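Local coordinates for phosphatidylethanolamine-binding protein (Plasmodium vivax, PDB 2GZQ) that probably binds phosphatidylethanolamine and possibly other phosphate-bearing, anionic ligands, at residues P89-P94 with L137-F142; V100-S105 with L124-P129; T156-Y161 with V170-C175. One frame throughout, in Å; residues are numbered along the deposited sequence. Where two conformers were deposited one is given.

Interaction 1 of 3, residues P89-P94 with L137-F142; sequences PSRRRP and LHRISF
R91 and R139 meet flat, guanidinium on guanidinium. The planes differ by only 6° and the group centres are 3.9 Å apart. R139 NE sits over the centre of the R91 group, 3.6 Å from R91 CZ. In return, R91 NE lies over a face of the R139 group, nearer its rim. The two side chains cross at about a right angle.

One hydrogen bond joins the segments. R91 NH1 donates to L137 O at 2.9 Å, and the bond is fairly straight at 159°. The oxygen lies in the plane of the R91 guanidinium, while NH1 comes from above the carbonyl plane. R91 CD also passes 3.5 Å from L137 O, brought there by the bend at chi2 (62°).

The third meeting is between ring and backbone. The H138 ring turns its edge to P89 O, with CE1 3.2 Å from that oxygen. The ring nitrogens are held from outside, ND1 by D85 and NE2 by T135. P89 follows a cis peptide bond. The turn after it is an ST motif, with R93 N bonded to S90 OG at 3.0 Å.

P89 closes the DPDxP motif of the family, and R139 closes its GxHR motif. Two like charges are stacked where the motifs meet. D87 makes a salt bridge with R139 NH2 and a long, weak ion pair with R91 NE, which probably eases the repulsion.

Interaction 2 of 3, residues V100-S105 with L124-P129; sequences VHWAVS and LPYVGP
A103 and L124 form an antiparallel hydrogen-bonded pair. A103 N donates to L124 O at 3.0 Å, and L124 N donates to A103 O at 3.1 Å. V127 N donates to H101 O at 2.9 Å. The H101 side chain returns: ND1 donates to V127 O at 2.8 Å, bent to 138°, with the donor tilted from the carbonyl plane. Main chain and ring therefore both grip V127.

W102 CG is anti to the backbone N (chi1 -176°), which sets it near Y126 CD1. The Y126 ring turns its edge to the face of the indole five-membered ring, in an offset edge-to-face pair with planes at 75°. Y126 CB lies over the same ring, 4.2 Å from its centroid, as a CH-pi contact. V104 CG1 lies over the opposite face, toward the rim. On the A103 side, L124 CD1 packs on V100 CG1 at 3.7 Å.

H101 and W102 both face M83 in a classic beta bulge. Y126 OH is held by T60 O. R169 bonds to V100 O and P125 O. The contact lies at one edge of the mixed sheet, where strand 99-107 pairs with strands 77-85 and 121-124 and residues 125-129 continue past the edge.

Interaction 3 of 3, residues T156-Y161 with V170-C175; sequences TGVPLY and VKFNNC
N173 reaches G157 with CG anti to its own backbone N (chi1 -164°), and chi2 of 35° turns the amide toward the glycine carbonyl. N173 ND2 then donates to G157 O at 2.8 Å, fairly straight at 161°. The oxygen lies close to the amide plane of N173, and the donor is tilted from the plane of the carbonyl. This is the one hydrogen bond between the segments.

The other end of the amide is fixed as well. N173 OD1 accepts from T168 N, so both polar atoms of the group are engaged and its rotation is set. P159 CD approaches N173 ND2 tip to tip, but P159 was modelled in two conformers, so this contact is doubtful.

Beside this polar link is a small apolar contact. V158 CG2 touches F172 CE1 at 3.8 Å and lies in the plane of the ring, at its edge. C175 SG points at G157, but it was modelled in two conformers, so its close approach to the glycine is doubtful.

Residues 171-174 all have positive phi and psi. They form a short left-handed helix, weakly bonded, with C175 N donating to F172 O at 2.9 Å. A left-handed helix has been proposed as part of a functional motif in this protein.

F172 meets F82 of strand 77-85 edge-to-face and touches V100 of strand 99-107. Its other neighbours, A178 and V181, belong to helix 178-184. V158 packs on L123. The contact thus lies between the mixed sheet, on strands 77-85, 99-107 and 121-124, and helix 178-184.

Overall arrangement
Interactions 2 and 3 touch through side chains. Their centres are 11 Å apart, and V100 CG2 touches F172 CE2 at 3.7 Å. L124 CD1 also comes within 4.2 Å of V158 CG1. Interaction 1 lies further off, with its centre about 16 Å from that of interaction 2 and about 19 Å from that of interaction 3. Its nearest atoms come within about 4 Å of interaction 2, without touching. Along the chain, interaction 2 is nested in the loop closed by interaction 1, and interaction 3 follows both. H101 touches D85 and H138 bonds to it, so the DPDxP and GxHR motifs meet there, consistent with the anion-binding pocket known in relatives.

Interaction 1 of 3, residues P89-P94 with L137-F142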
ATOM      1  N   PRO A  89       1.340 -16.050   2.994  1.00  5.25           N
ATOM      2  CA  PRO A  89       2.247 -16.467   1.941  1.00  4.19           C
ATOM      3  C   PRO A  89       1.585 -16.947   0.678  1.00  6.24           C
ATOM      4  O   PRO A  89       2.253 -17.022  -0.364  1.00  7.05           O
ATOM      5  CB  PRO A  89       3.076 -17.586   2.583  1.00  8.31           C
ATOM      6  CG  PRO A  89       2.327 -18.024   3.742  1.00 10.83           C
ATOM      7  CD  PRO A  89       1.372 -16.949   4.146  1.00  4.84           C
ATOM      8  N   SER A  90       0.321 -17.338   0.751  1.00  6.53           N
ATOM      9  CA  SER A  90      -0.366 -17.776  -0.450  1.00  7.80           C
ATOM     10  C   SER A  90      -1.791 -17.303  -0.461  1.00  7.78           C
ATOM     11  O   SER A  90      -2.390 -16.979   0.588  1.00  6.69           O
ATOM     12  CB  SER A  90      -0.362 -19.282  -0.581  1.00  8.43           C
ATOM     13  OG  SER A  90      -1.226 -19.852   0.380  1.00 10.26           O
ATOM     14  N   ARG A  91      -2.355 -17.286  -1.661  1.00  7.51           N
ATOM     15  CA  ARG A  91      -3.722 -16.884  -1.861  1.00  7.76           C
ATOM     16  C   ARG A  91      -4.704 -17.810  -1.128  1.00  7.31           C
ATOM     17  O   ARG A  91      -5.670 -17.348  -0.536  1.00  8.43           O
ATOM     18  CB  ARG A  91      -4.014 -16.861  -3.361  1.00  7.00           C
ATOM     19  CG  ARG A  91      -5.403 -16.404  -3.747  1.00  6.74           C
ATOM     20  CD  ARG A  91      -5.658 -14.978  -3.325  1.00  9.06           C
ATOM     21  NE  ARG A  91      -6.917 -14.506  -3.865  1.00  8.31           N
ATOM     22  CZ  ARG A  91      -7.074 -13.954  -5.071  1.00 10.28           C
ATOM     23  NH1 ARG A  91      -6.035 -13.739  -5.895  1.00  9.36           N
ATOM     24  NH2 ARG A  91      -8.279 -13.576  -5.448  1.00 13.25           N
ATOM     25  N   ARG A  92      -4.442 -19.109  -1.156  1.00  5.48           N
ATOM     26  CA  ARG A  92      -5.306 -20.101  -0.516  1.00  6.83           C
ATOM     27  C   ARG A  92      -5.160 -20.127   0.997  1.00  6.04           C
ATOM     28  O   ARG A  92      -6.103 -20.460   1.702  1.00  7.59           O
ATOM     29  CB  ARG A  92      -4.970 -21.487  -1.056  1.00  8.87           C
ATOM     30  CG  ARG A  92      -5.174 -21.630  -2.535  1.00 21.01           C
ATOM     31  CD  ARG A  92      -4.753 -23.006  -3.046  1.00 11.55           C
ATOM     32  NE  ARG A  92      -4.916 -23.050  -4.490  1.00 17.58           N
ATOM     33  CZ  ARG A  92      -5.699 -23.903  -5.122  1.00 10.29           C
ATOM     34  NH1 ARG A  92      -6.376 -24.808  -4.432  1.00 12.28           N
ATOM     35  NH2 ARG A  92      -5.798 -23.841  -6.437  1.00 13.96           N
ATOM     36  N   ARG A  93      -3.980 -19.779   1.499  1.00  5.34           N
ATOM     37  CA  ARG A  93      -3.682 -19.836   2.934  1.00  6.13           C
ATOM     38  C   ARG A  93      -2.930 -18.574   3.357  1.00  5.28           C
ATOM     39  O   ARG A  93      -1.713 -18.594   3.569  1.00  5.07           O
ATOM     40  CB  ARG A  93      -2.859 -21.084   3.256  1.00  6.38           C
ATOM     41  CG  ARG A  93      -3.688 -22.332   3.494  1.00 19.68           C
ATOM     42  CD  ARG A  93      -2.798 -23.530   3.766  1.00 22.78           C
ATOM     43  NE  ARG A  93      -2.284 -24.104   2.525  1.00 40.39           N
ATOM     44  CZ  ARG A  93      -3.051 -24.560   1.541  1.00 36.85           C
ATOM     45  NH1 ARG A  93      -4.372 -24.516   1.653  1.00 36.67           N
ATOM     46  NH2 ARG A  93      -2.499 -25.062   0.445  1.00 41.51           N
ATOM     47  N   PRO A  94      -3.654 -17.453   3.429  1.00  5.25           N
ATOM     48  CA  PRO A  94      -3.047 -16.149   3.658  1.00  5.39           C
ATOM     49  C   PRO A  94      -2.786 -15.883   5.148  1.00  6.25           C
ATOM     50  O   PRO A  94      -3.227 -14.875   5.708  1.00  6.54           O
ATOM     51  CB  PRO A  94      -4.077 -15.177   3.085  1.00  6.58           C
ATOM     52  CG  PRO A  94      -5.389 -15.873   3.401  1.00  5.48           C
ATOM     53  CD  PRO A  94      -5.101 -17.343   3.194  1.00  6.58           C
ATOM     54  N   LEU A 137      -2.265 -16.176  -7.360  1.00  5.51           N
ATOM     55  CA  LEU A 137      -2.102 -14.777  -7.690  1.00  5.01           C
ATOM     56  C   LEU A 137      -2.250 -13.955  -6.413  1.00  6.70           C
ATOM     57  O   LEU A 137      -3.213 -14.114  -5.643  1.00  8.50           O
ATOM     58  CB  LEU A 137      -3.151 -14.359  -8.710  1.00  6.71           C
ATOM     59  CG  LEU A 137      -2.943 -14.928 -10.099  1.00  8.00           C
ATOM     60  CD1 LEU A 137      -4.264 -14.906 -10.868  1.00  9.00           C
ATOM     61  CD2 LEU A 137      -1.892 -14.122 -10.826  1.00  8.13           C
ATOM     62  N   HIS A 138      -1.315 -13.072  -6.184  1.00  5.19           N
ATOM     63  CA  HIS A 138      -1.303 -12.184  -5.030  1.00  4.18           C
ATOM     64  C   HIS A 138      -1.765 -10.807  -5.439  1.00  4.32           C
ATOM     65  O   HIS A 138      -1.222 -10.238  -6.398  1.00  4.89           O
ATOM     66  CB  HIS A 138       0.101 -12.091  -4.466  1.00  5.27           C
ATOM     67  CG  HIS A 138       0.655 -13.374  -3.940  1.00  3.52           C
ATOM     68  ND1 HIS A 138       1.225 -13.471  -2.691  1.00  5.27           N
ATOM     69  CD2 HIS A 138       0.777 -14.599  -4.505  1.00  5.71           C
ATOM     70  CE1 HIS A 138       1.652 -14.707  -2.497  1.00  5.45           C
ATOM     71  NE2 HIS A 138       1.376 -15.418  -3.577  1.00  6.62           N
ATOM     72  N   ARG A 139      -2.734 -10.268  -4.721  1.00  4.94           N
ATOM     73  CA  ARG A 139      -3.254  -8.926  -4.983  1.00  4.31           C
ATOM     74  C   ARG A 139      -2.391  -7.894  -4.267  1.00  4.14           C
ATOM     75  O   ARG A 139      -2.757  -7.400  -3.206  1.00  4.63           O
ATOM     76  CB  ARG A 139      -4.717  -8.869  -4.528  1.00  5.01           C
ATOM     77  CG  ARG A 139      -5.609  -9.834  -5.325  1.00  4.65           C
ATOM     78  CD  ARG A 139      -6.955 -10.059  -4.676  1.00  5.85           C
ATOM     79  NE  ARG A 139      -6.801 -10.809  -3.437  1.00  4.77           N
ATOM     80  CZ  ARG A 139      -7.785 -11.056  -2.583  1.00  6.96           C
ATOM     81  NH1 ARG A 139      -9.029 -10.625  -2.816  1.00  7.30           N
ATOM     82  NH2 ARG A 139      -7.529 -11.734  -1.487  1.00  6.75           N
ATOM     83  N   ILE A 140      -1.252  -7.577  -4.859  1.00  4.75           N
ATOM     84  CA  ILE A 140      -0.315  -6.618  -4.292  1.00  4.43           C
ATOM     85  C   ILE A 140      -0.975  -5.233  -4.373  1.00  4.69           C
ATOM     86  O   ILE A 140      -1.334  -4.770  -5.452  1.00  5.96           O
ATOM     87  CB  ILE A 140       1.015  -6.682  -5.042  1.00  5.37           C
ATOM     88  CG1 ILE A 140       1.637  -8.082  -4.977  1.00  5.88           C
ATOM     89  CG2 ILE A 140       1.958  -5.608  -4.525  1.00  6.08           C
ATOM     90  CD1 ILE A 140       1.892  -8.605  -3.637  1.00  7.10           C
ATOM     91  N   SER A 141      -1.185  -4.624  -3.215  1.00  4.58           N
ATOM     92  CA  SER A 141      -2.074  -3.500  -3.072  1.00  5.17           C
ATOM     93  C   SER A 141      -1.385  -2.291  -2.476  1.00  5.28           C
ATOM     94  O   SER A 141      -0.491  -2.401  -1.623  1.00  5.85           O
ATOM     95  CB  SER A 141      -3.229  -3.898  -2.169  1.00  5.70           C
ATOM     96  OG  SER A 141      -4.017  -4.962  -2.705  1.00  6.24           O
ATOM     97  N   PHE A 142      -1.845  -1.121  -2.909  1.00  4.60           N
ATOM     98  CA  PHE A 142      -1.335   0.163  -2.461  1.00  4.34           C
ATOM     99  C   PHE A 142      -2.499   0.950  -1.890  1.00  4.31           C
ATOM    100  O   PHE A 142      -3.452   1.228  -2.597  1.00  4.80           O
ATOM    101  CB  PHE A 142      -0.720   0.924  -3.635  1.00  4.67           C
ATOM    102  CG  PHE A 142       0.507   0.279  -4.226  1.00  5.19           C
ATOM    103  CD1 PHE A 142       0.391  -0.787  -5.074  1.00  6.03           C
ATOM    104  CD2 PHE A 142       1.764   0.760  -3.939  1.00  5.91           C
ATOM    105  CE1 PHE A 142       1.514  -1.358  -5.652  1.00  8.41           C
ATOM    106  CE2 PHE A 142       2.901   0.181  -4.512  1.00  7.28           C
ATOM    107  CZ  PHE A 142       2.748  -0.881  -5.339  1.00  7.88           C
TER

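Interaction 2 of 3, residues V100-S105 with L124-P129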
ATOM      1  N   VAL A 100       3.410  -6.375   5.040  1.00  2.48           N
ATOM      2  CA  VAL A 100       3.682  -5.001   4.680  1.00  3.19           C
ATOM      3  C   VAL A 100       5.055  -4.832   4.016  1.00  3.32           C
ATOM      4  O   VAL A 100       6.096  -5.022   4.634  1.00  3.25           O
ATOM      5  CB  VAL A 100       3.428  -4.019   5.858  1.00  2.82           C
ATOM      6  CG1 VAL A 100       4.213  -4.394   7.083  1.00  3.46           C
ATOM      7  CG2 VAL A 100       3.694  -2.565   5.420  1.00  4.35           C
ATOM      8  N   HIS A 101       5.009  -4.490   2.735  1.00  2.72           N
ATOM      9  CA  HIS A 101       6.190  -4.239   1.945  1.00  2.13           C
ATOM     10  C   HIS A 101       6.801  -2.863   2.141  1.00  2.00           C
ATOM     11  O   HIS A 101       8.016  -2.705   1.927  1.00  2.00           O
ATOM     12  CB  HIS A 101       5.829  -4.436   0.470  1.00  3.12           C
ATOM     13  CG  HIS A 101       5.567  -5.854   0.127  1.00  2.68           C
ATOM     14  ND1 HIS A 101       6.576  -6.772   0.006  1.00  4.69           N
ATOM     15  CD2 HIS A 101       4.413  -6.542  -0.058  1.00  4.51           C
ATOM     16  CE1 HIS A 101       6.059  -7.968  -0.246  1.00  5.12           C
ATOM     17  NE2 HIS A 101       4.743  -7.851  -0.294  1.00  5.42           N
ATOM     18  N   TRP A 102       6.001  -1.856   2.458  1.00  2.07           N
ATOM     19  CA  TRP A 102       6.458  -0.468   2.364  1.00  2.21           C
ATOM     20  C   TRP A 102       5.473   0.403   3.097  1.00  2.74           C
ATOM     21  O   TRP A 102       4.263   0.217   2.953  1.00  3.43           O
ATOM     22  CB  TRP A 102       6.561  -0.075   0.882  1.00  3.28           C
ATOM     23  CG  TRP A 102       7.101   1.292   0.599  1.00  2.26           C
ATOM     24  CD1 TRP A 102       8.029   1.997   1.316  1.00  2.98           C
ATOM     25  CD2 TRP A 102       6.743   2.103  -0.515  1.00  2.41           C
ATOM     26  NE1 TRP A 102       8.269   3.206   0.700  1.00  2.27           N
ATOM     27  CE2 TRP A 102       7.485   3.295  -0.423  1.00  2.37           C
ATOM     28  CE3 TRP A 102       5.860   1.931  -1.589  1.00  3.35           C
ATOM     29  CZ2 TRP A 102       7.351   4.328  -1.338  1.00  2.91           C
ATOM     30  CZ3 TRP A 102       5.748   2.952  -2.519  1.00  4.30           C
ATOM     31  CH2 TRP A 102       6.493   4.136  -2.393  1.00  3.05           C
ATOM     32  N   ALA A 103       5.981   1.347   3.884  1.00  2.55           N
ATOM     33  CA  ALA A 103       5.158   2.380   4.507  1.00  3.20           C
ATOM     34  C   ALA A 103       5.903   3.684   4.528  1.00  2.73           C
ATOM     35  O   ALA A 103       6.982   3.787   5.119  1.00  2.98           O
ATOM     36  CB  ALA A 103       4.770   2.009   5.934  1.00  3.47           C
ATOM     37  N   VAL A 104       5.332   4.708   3.906  1.00  3.04           N
ATOM     38  CA  VAL A 104       5.946   6.024   3.848  1.00  2.36           C
ATOM     39  C   VAL A 104       4.861   7.041   4.167  1.00  2.22           C
ATOM     40  O   VAL A 104       3.748   6.962   3.671  1.00  2.87           O
ATOM     41  CB  VAL A 104       6.652   6.269   2.494  1.00  3.11           C
ATOM     42  CG1 VAL A 104       5.699   6.130   1.317  1.00  4.41           C
ATOM     43  CG2 VAL A 104       7.350   7.601   2.475  1.00  4.08           C
ATOM     44  N   SER A 105       5.214   8.002   5.014  1.00  3.03           N
ATOM     45  CA  SER A 105       4.278   8.972   5.538  1.00  3.63           C
ATOM     46  C   SER A 105       4.804  10.385   5.379  1.00  4.28           C
ATOM     47  O   SER A 105       6.008  10.613   5.483  1.00  9.85           O
ATOM     48  CB  SER A 105       4.063   8.620   7.005  1.00  5.36           C
ATOM     49  OG  SER A 105       3.130   9.473   7.649  1.00  5.57           O
ATOM     50  N   LEU A 124       8.584   2.020   7.086  1.00  3.21           N
ATOM     51  CA  LEU A 124       9.075   0.692   6.708  1.00  3.00           C
ATOM     52  C   LEU A 124       9.658   0.791   5.301  1.00  3.09           C
ATOM     53  O   LEU A 124       8.901   1.029   4.345  1.00  4.10           O
ATOM     54  CB  LEU A 124       7.952  -0.346   6.739  1.00  4.90           C
ATOM     55  CG  LEU A 124       7.378  -0.595   8.135  1.00  3.47           C
ATOM     56  CD1 LEU A 124       6.079  -1.388   8.024  1.00  4.13           C
ATOM     57  CD2 LEU A 124       8.379  -1.354   9.014  1.00  4.92           C
ATOM     58  N   PRO A 125      10.981   0.570   5.153  0.50  2.20           N
ATOM     59  CA  PRO A 125      11.531   0.752   3.827  0.50  2.27           C
ATOM     60  C   PRO A 125      11.063  -0.356   2.883  0.50  2.47           C
ATOM     61  O   PRO A 125      10.784  -1.486   3.301  0.50  2.85           O
ATOM     62  CB  PRO A 125      13.041   0.687   4.054  0.50  4.40           C
ATOM     63  CG  PRO A 125      13.214  -0.118   5.301  0.50  2.00           C
ATOM     64  CD  PRO A 125      11.996   0.136   6.132  0.50  2.00           C
ATOM     65  N   TYR A 126      10.984  -0.025   1.604  1.00  3.11           N
ATOM     66  CA  TYR A 126      10.482  -0.931   0.583  1.00  2.79           C
ATOM     67  C   TYR A 126      11.238  -2.240   0.571  1.00  2.41           C
ATOM     68  O   TYR A 126      12.480  -2.240   0.461  1.00  3.81           O
ATOM     69  CB  TYR A 126      10.607  -0.259  -0.793  1.00  3.29           C
ATOM     70  CG  TYR A 126      10.031  -1.102  -1.896  1.00  2.76           C
ATOM     71  CD1 TYR A 126       8.710  -0.995  -2.258  1.00  2.64           C
ATOM     72  CD2 TYR A 126      10.820  -2.025  -2.568  1.00  3.25           C
ATOM     73  CE1 TYR A 126       8.184  -1.752  -3.276  1.00  2.61           C
ATOM     74  CE2 TYR A 126      10.296  -2.822  -3.581  1.00  2.50           C
ATOM     75  CZ  TYR A 126       8.963  -2.697  -3.914  1.00  2.00           C
ATOM     76  OH  TYR A 126       8.391  -3.484  -4.907  1.00  3.84           O
ATOM     77  N   VAL A 127      10.508  -3.350   0.583  1.00  2.16           N
ATOM     78  CA  VAL A 127      11.060  -4.645   0.213  0.60  4.42           C
ATOM     79  C   VAL A 127      10.099  -5.253  -0.778  1.00  2.00           C
ATOM     80  O   VAL A 127       8.873  -5.197  -0.593  1.00  3.96           O
ATOM     81  CB  VAL A 127      11.257  -5.559   1.428  0.60  6.39           C
ATOM     82  CG1 VAL A 127      12.216  -4.933   2.423  0.60 12.79           C
ATOM     83  CG2 VAL A 127       9.927  -5.891   2.090  0.60  5.94           C
ATOM     84  N   GLY A 128      10.628  -5.800  -1.853  1.00  3.45           N
ATOM     85  CA  GLY A 128       9.763  -6.267  -2.943  1.00  4.43           C
ATOM     86  C   GLY A 128       8.949  -7.502  -2.598  1.00  4.52           C
ATOM     87  O   GLY A 128       9.219  -8.167  -1.596  1.00 10.41           O
ATOM     88  N   PRO A 129       7.936  -7.817  -3.424  1.00  4.35           N
ATOM     89  CA  PRO A 129       7.053  -8.963  -3.239  1.00  9.12           C
ATOM     90  C   PRO A 129       7.743 -10.237  -2.914  1.00 17.83           C
ATOM     91  O   PRO A 129       8.785 -10.566  -3.468  1.00  9.97           O
ATOM     92  CB  PRO A 129       6.292  -9.050  -4.558  1.00 10.93           C
ATOM     93  CG  PRO A 129       6.246  -7.646  -5.036  1.00 15.33           C
ATOM     94  CD  PRO A 129       7.567  -7.047  -4.623  1.00  7.87           C
TER

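Interaction 3 of 3, residues T156-Y161 with V170-C175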
ATOM      1  N   THR A 156       0.477   4.947  15.636  1.00  6.00           N
ATOM      2  CA  THR A 156       0.363   3.842  16.559  0.50  4.06           C
ATOM      3  C   THR A 156       0.428   2.530  15.771  1.00  5.44           C
ATOM      4  O   THR A 156      -0.304   2.379  14.793  1.00  5.16           O
ATOM      5  CB  THR A 156      -0.952   3.992  17.336  0.50  5.09           C
ATOM      6  OG1 THR A 156      -0.940   5.261  18.013  0.50  6.81           O
ATOM      7  CG2 THR A 156      -1.141   2.848  18.325  0.50  4.31           C
ATOM      8  N   GLY A 157       1.275   1.593  16.193  1.00  6.05           N
ATOM      9  CA  GLY A 157       1.421   0.326  15.494  1.00  8.38           C
ATOM     10  C   GLY A 157       2.577   0.273  14.512  1.00  7.54           C
ATOM     11  O   GLY A 157       3.045  -0.817  14.142  1.00 10.47           O
ATOM     12  N   VAL A 158       3.056   1.439  14.083  1.00  6.01           N
ATOM     13  CA  VAL A 158       4.111   1.519  13.101  1.00  6.53           C
ATOM     14  C   VAL A 158       5.121   2.583  13.538  1.00  7.16           C
ATOM     15  O   VAL A 158       5.115   3.726  13.049  1.00  8.23           O
ATOM     16  CB  VAL A 158       3.581   1.836  11.689  1.00  8.62           C
ATOM     17  CG1 VAL A 158       4.677   1.572  10.680  1.00  8.91           C
ATOM     18  CG2 VAL A 158       2.360   1.007  11.342  1.00  8.33           C
ATOM     19  N   PRO A 159       5.996   2.199  14.466  1.00  7.56           N
ATOM     20  CA  PRO A 159       6.873   3.228  15.001  0.50 10.41           C
ATOM     21  C   PRO A 159       7.939   3.673  14.035  1.00  6.87           C
ATOM     22  O   PRO A 159       8.154   3.052  12.999  1.00  8.16           O
ATOM     23  CB  PRO A 159       7.505   2.557  16.222  0.50 15.75           C
ATOM     24  CG  PRO A 159       6.609   1.416  16.540  0.50  5.47           C
ATOM     25  CD  PRO A 159       6.178   0.930  15.175  0.50 12.06           C
ATOM     26  N   LEU A 160       8.558   4.781  14.360  1.00  5.14           N
ATOM     27  CA  LEU A 160       9.707   5.207  13.575  1.00  4.73           C
ATOM     28  C   LEU A 160      10.695   4.079  13.418  1.00  3.54           C
ATOM     29  O   LEU A 160      10.959   3.294  14.325  1.00  5.68           O
ATOM     30  CB  LEU A 160      10.390   6.405  14.189  1.00  4.59           C
ATOM     31  CG  LEU A 160       9.534   7.657  14.358  1.00  5.35           C
ATOM     32  CD1 LEU A 160      10.246   8.658  15.202  1.00  8.96           C
ATOM     33  CD2 LEU A 160       9.171   8.235  13.018  1.00  8.13           C
ATOM     34  N   TYR A 161      11.242   3.969  12.225  1.00  3.70           N
ATOM     35  CA  TYR A 161      12.040   2.804  11.825  1.00  4.04           C
ATOM     36  C   TYR A 161      13.418   2.787  12.513  1.00  3.67           C
ATOM     37  O   TYR A 161      14.154   3.796  12.551  1.00  3.24           O
ATOM     38  CB  TYR A 161      12.236   2.788  10.324  1.00  4.28           C
ATOM     39  CG  TYR A 161      12.912   1.558   9.784  1.00  3.61           C
ATOM     40  CD1 TYR A 161      14.159   1.618   9.218  1.00  4.80           C
ATOM     41  CD2 TYR A 161      12.254   0.337   9.760  1.00  3.63           C
ATOM     42  CE1 TYR A 161      14.747   0.506   8.657  1.00  3.64           C
ATOM     43  CE2 TYR A 161      12.841  -0.785   9.236  1.00  3.86           C
ATOM     44  CZ  TYR A 161      14.091  -0.699   8.671  1.00  3.31           C
ATOM     45  OH  TYR A 161      14.715  -1.791   8.096  1.00  6.49           O
ATOM     46  N   VAL A 170       5.100  -9.401   8.776  1.00  3.32           N
ATOM     47  CA  VAL A 170       4.002 -10.349   8.781  1.00  3.82           C
ATOM     48  C   VAL A 170       2.882  -9.814   9.663  1.00  4.03           C
ATOM     49  O   VAL A 170       3.141  -9.258  10.748  1.00  5.48           O
ATOM     50  CB  VAL A 170       4.525 -11.722   9.273  1.00  4.72           C
ATOM     51  CG1 VAL A 170       3.422 -12.740   9.397  1.00  8.04           C
ATOM     52  CG2 VAL A 170       5.640 -12.225   8.338  1.00  7.10           C
ATOM     53  N   LYS A 171       1.633  -9.950   9.204  1.00  4.01           N
ATOM     54  CA  LYS A 171       0.487  -9.451   9.999  1.00  4.50           C
ATOM     55  C   LYS A 171       0.691  -7.984  10.398  1.00  4.35           C
ATOM     56  O   LYS A 171       0.387  -7.551  11.519  1.00  4.90           O
ATOM     57  CB  LYS A 171       0.216 -10.333  11.226  1.00  5.58           C
ATOM     58  CG  LYS A 171      -0.247 -11.726  10.918  1.00  8.12           C
ATOM     59  CD  LYS A 171      -0.431 -12.547  12.209  1.00  9.17           C
ATOM     60  CE  LYS A 171      -0.675 -13.997  11.961  1.00 13.44           C
ATOM     61  NZ  LYS A 171      -0.758 -14.697  13.280  1.00 16.49           N
ATOM     62  N   PHE A 172       1.205  -7.206   9.455  1.00  3.68           N
ATOM     63  CA  PHE A 172       1.330  -5.767   9.547  1.00  3.69           C
ATOM     64  C   PHE A 172       1.913  -5.329  10.892  1.00  3.63           C
ATOM     65  O   PHE A 172       1.289  -4.630  11.682  1.00  3.83           O
ATOM     66  CB  PHE A 172       0.022  -5.052   9.196  1.00  4.78           C
ATOM     67  CG  PHE A 172       0.224  -3.689   8.604  1.00  5.92           C
ATOM     68  CD1 PHE A 172       0.666  -2.628   9.373  1.00 14.12           C
ATOM     69  CD2 PHE A 172       0.051  -3.475   7.250  1.00  4.89           C
ATOM     70  CE1 PHE A 172       0.869  -1.375   8.811  1.00 14.45           C
ATOM     71  CE2 PHE A 172       0.280  -2.218   6.681  1.00  4.66           C
ATOM     72  CZ  PHE A 172       0.680  -1.171   7.462  1.00  7.62           C
ATOM     73  N   ASN A 173       3.125  -5.778  11.150  1.00  4.37           N
ATOM     74  CA  ASN A 173       3.824  -5.437  12.387  1.00  5.50           C
ATOM     75  C   ASN A 173       3.028  -5.776  13.609  1.00  4.72           C
ATOM     76  O   ASN A 173       3.004  -5.047  14.593  1.00  5.48           O
ATOM     77  CB  ASN A 173       4.251  -3.979  12.440  1.00  5.91           C
ATOM     78  CG  ASN A 173       5.288  -3.752  13.515  1.00  6.21           C
ATOM     79  OD1 ASN A 173       6.102  -4.638  13.740  1.00  5.42           O
ATOM     80  ND2 ASN A 173       5.216  -2.607  14.248  1.00  6.39           N
ATOM     81  N   ASN A 174       2.382  -6.928  13.565  1.00  2.00           N
ATOM     82  CA  ASN A 174       1.537  -7.425  14.653  1.00  2.00           C
ATOM     83  C   ASN A 174       0.355  -6.495  14.943  1.00  2.00           C
ATOM     84  O   ASN A 174      -0.125  -6.450  16.086  1.00  3.79           O
ATOM     85  CB  ASN A 174       2.364  -7.653  15.936  1.00  2.00           C
ATOM     86  CG  ASN A 174       3.288  -8.854  15.842  1.00  5.57           C
ATOM     87  OD1 ASN A 174       4.429  -8.804  16.290  1.00 13.46           O
ATOM     88  ND2 ASN A 174       2.806  -9.910  15.226  1.00  3.16           N
ATOM     89  N   CYS A 175      -0.112  -5.765  13.928  1.00  2.00           N
ATOM     90  CA  CYS A 175      -1.381  -5.040  14.019  0.50  5.53           C
ATOM     91  C   CYS A 175      -2.437  -5.609  13.067  1.00  3.16           C
ATOM     92  O   CYS A 175      -3.528  -5.021  12.898  1.00  4.27           O
ATOM     93  CB  CYS A 175      -1.189  -3.554  13.749  0.50  2.00           C
ATOM     94  SG  CYS A 175      -0.039  -2.759  14.882  0.50  3.01           S
TER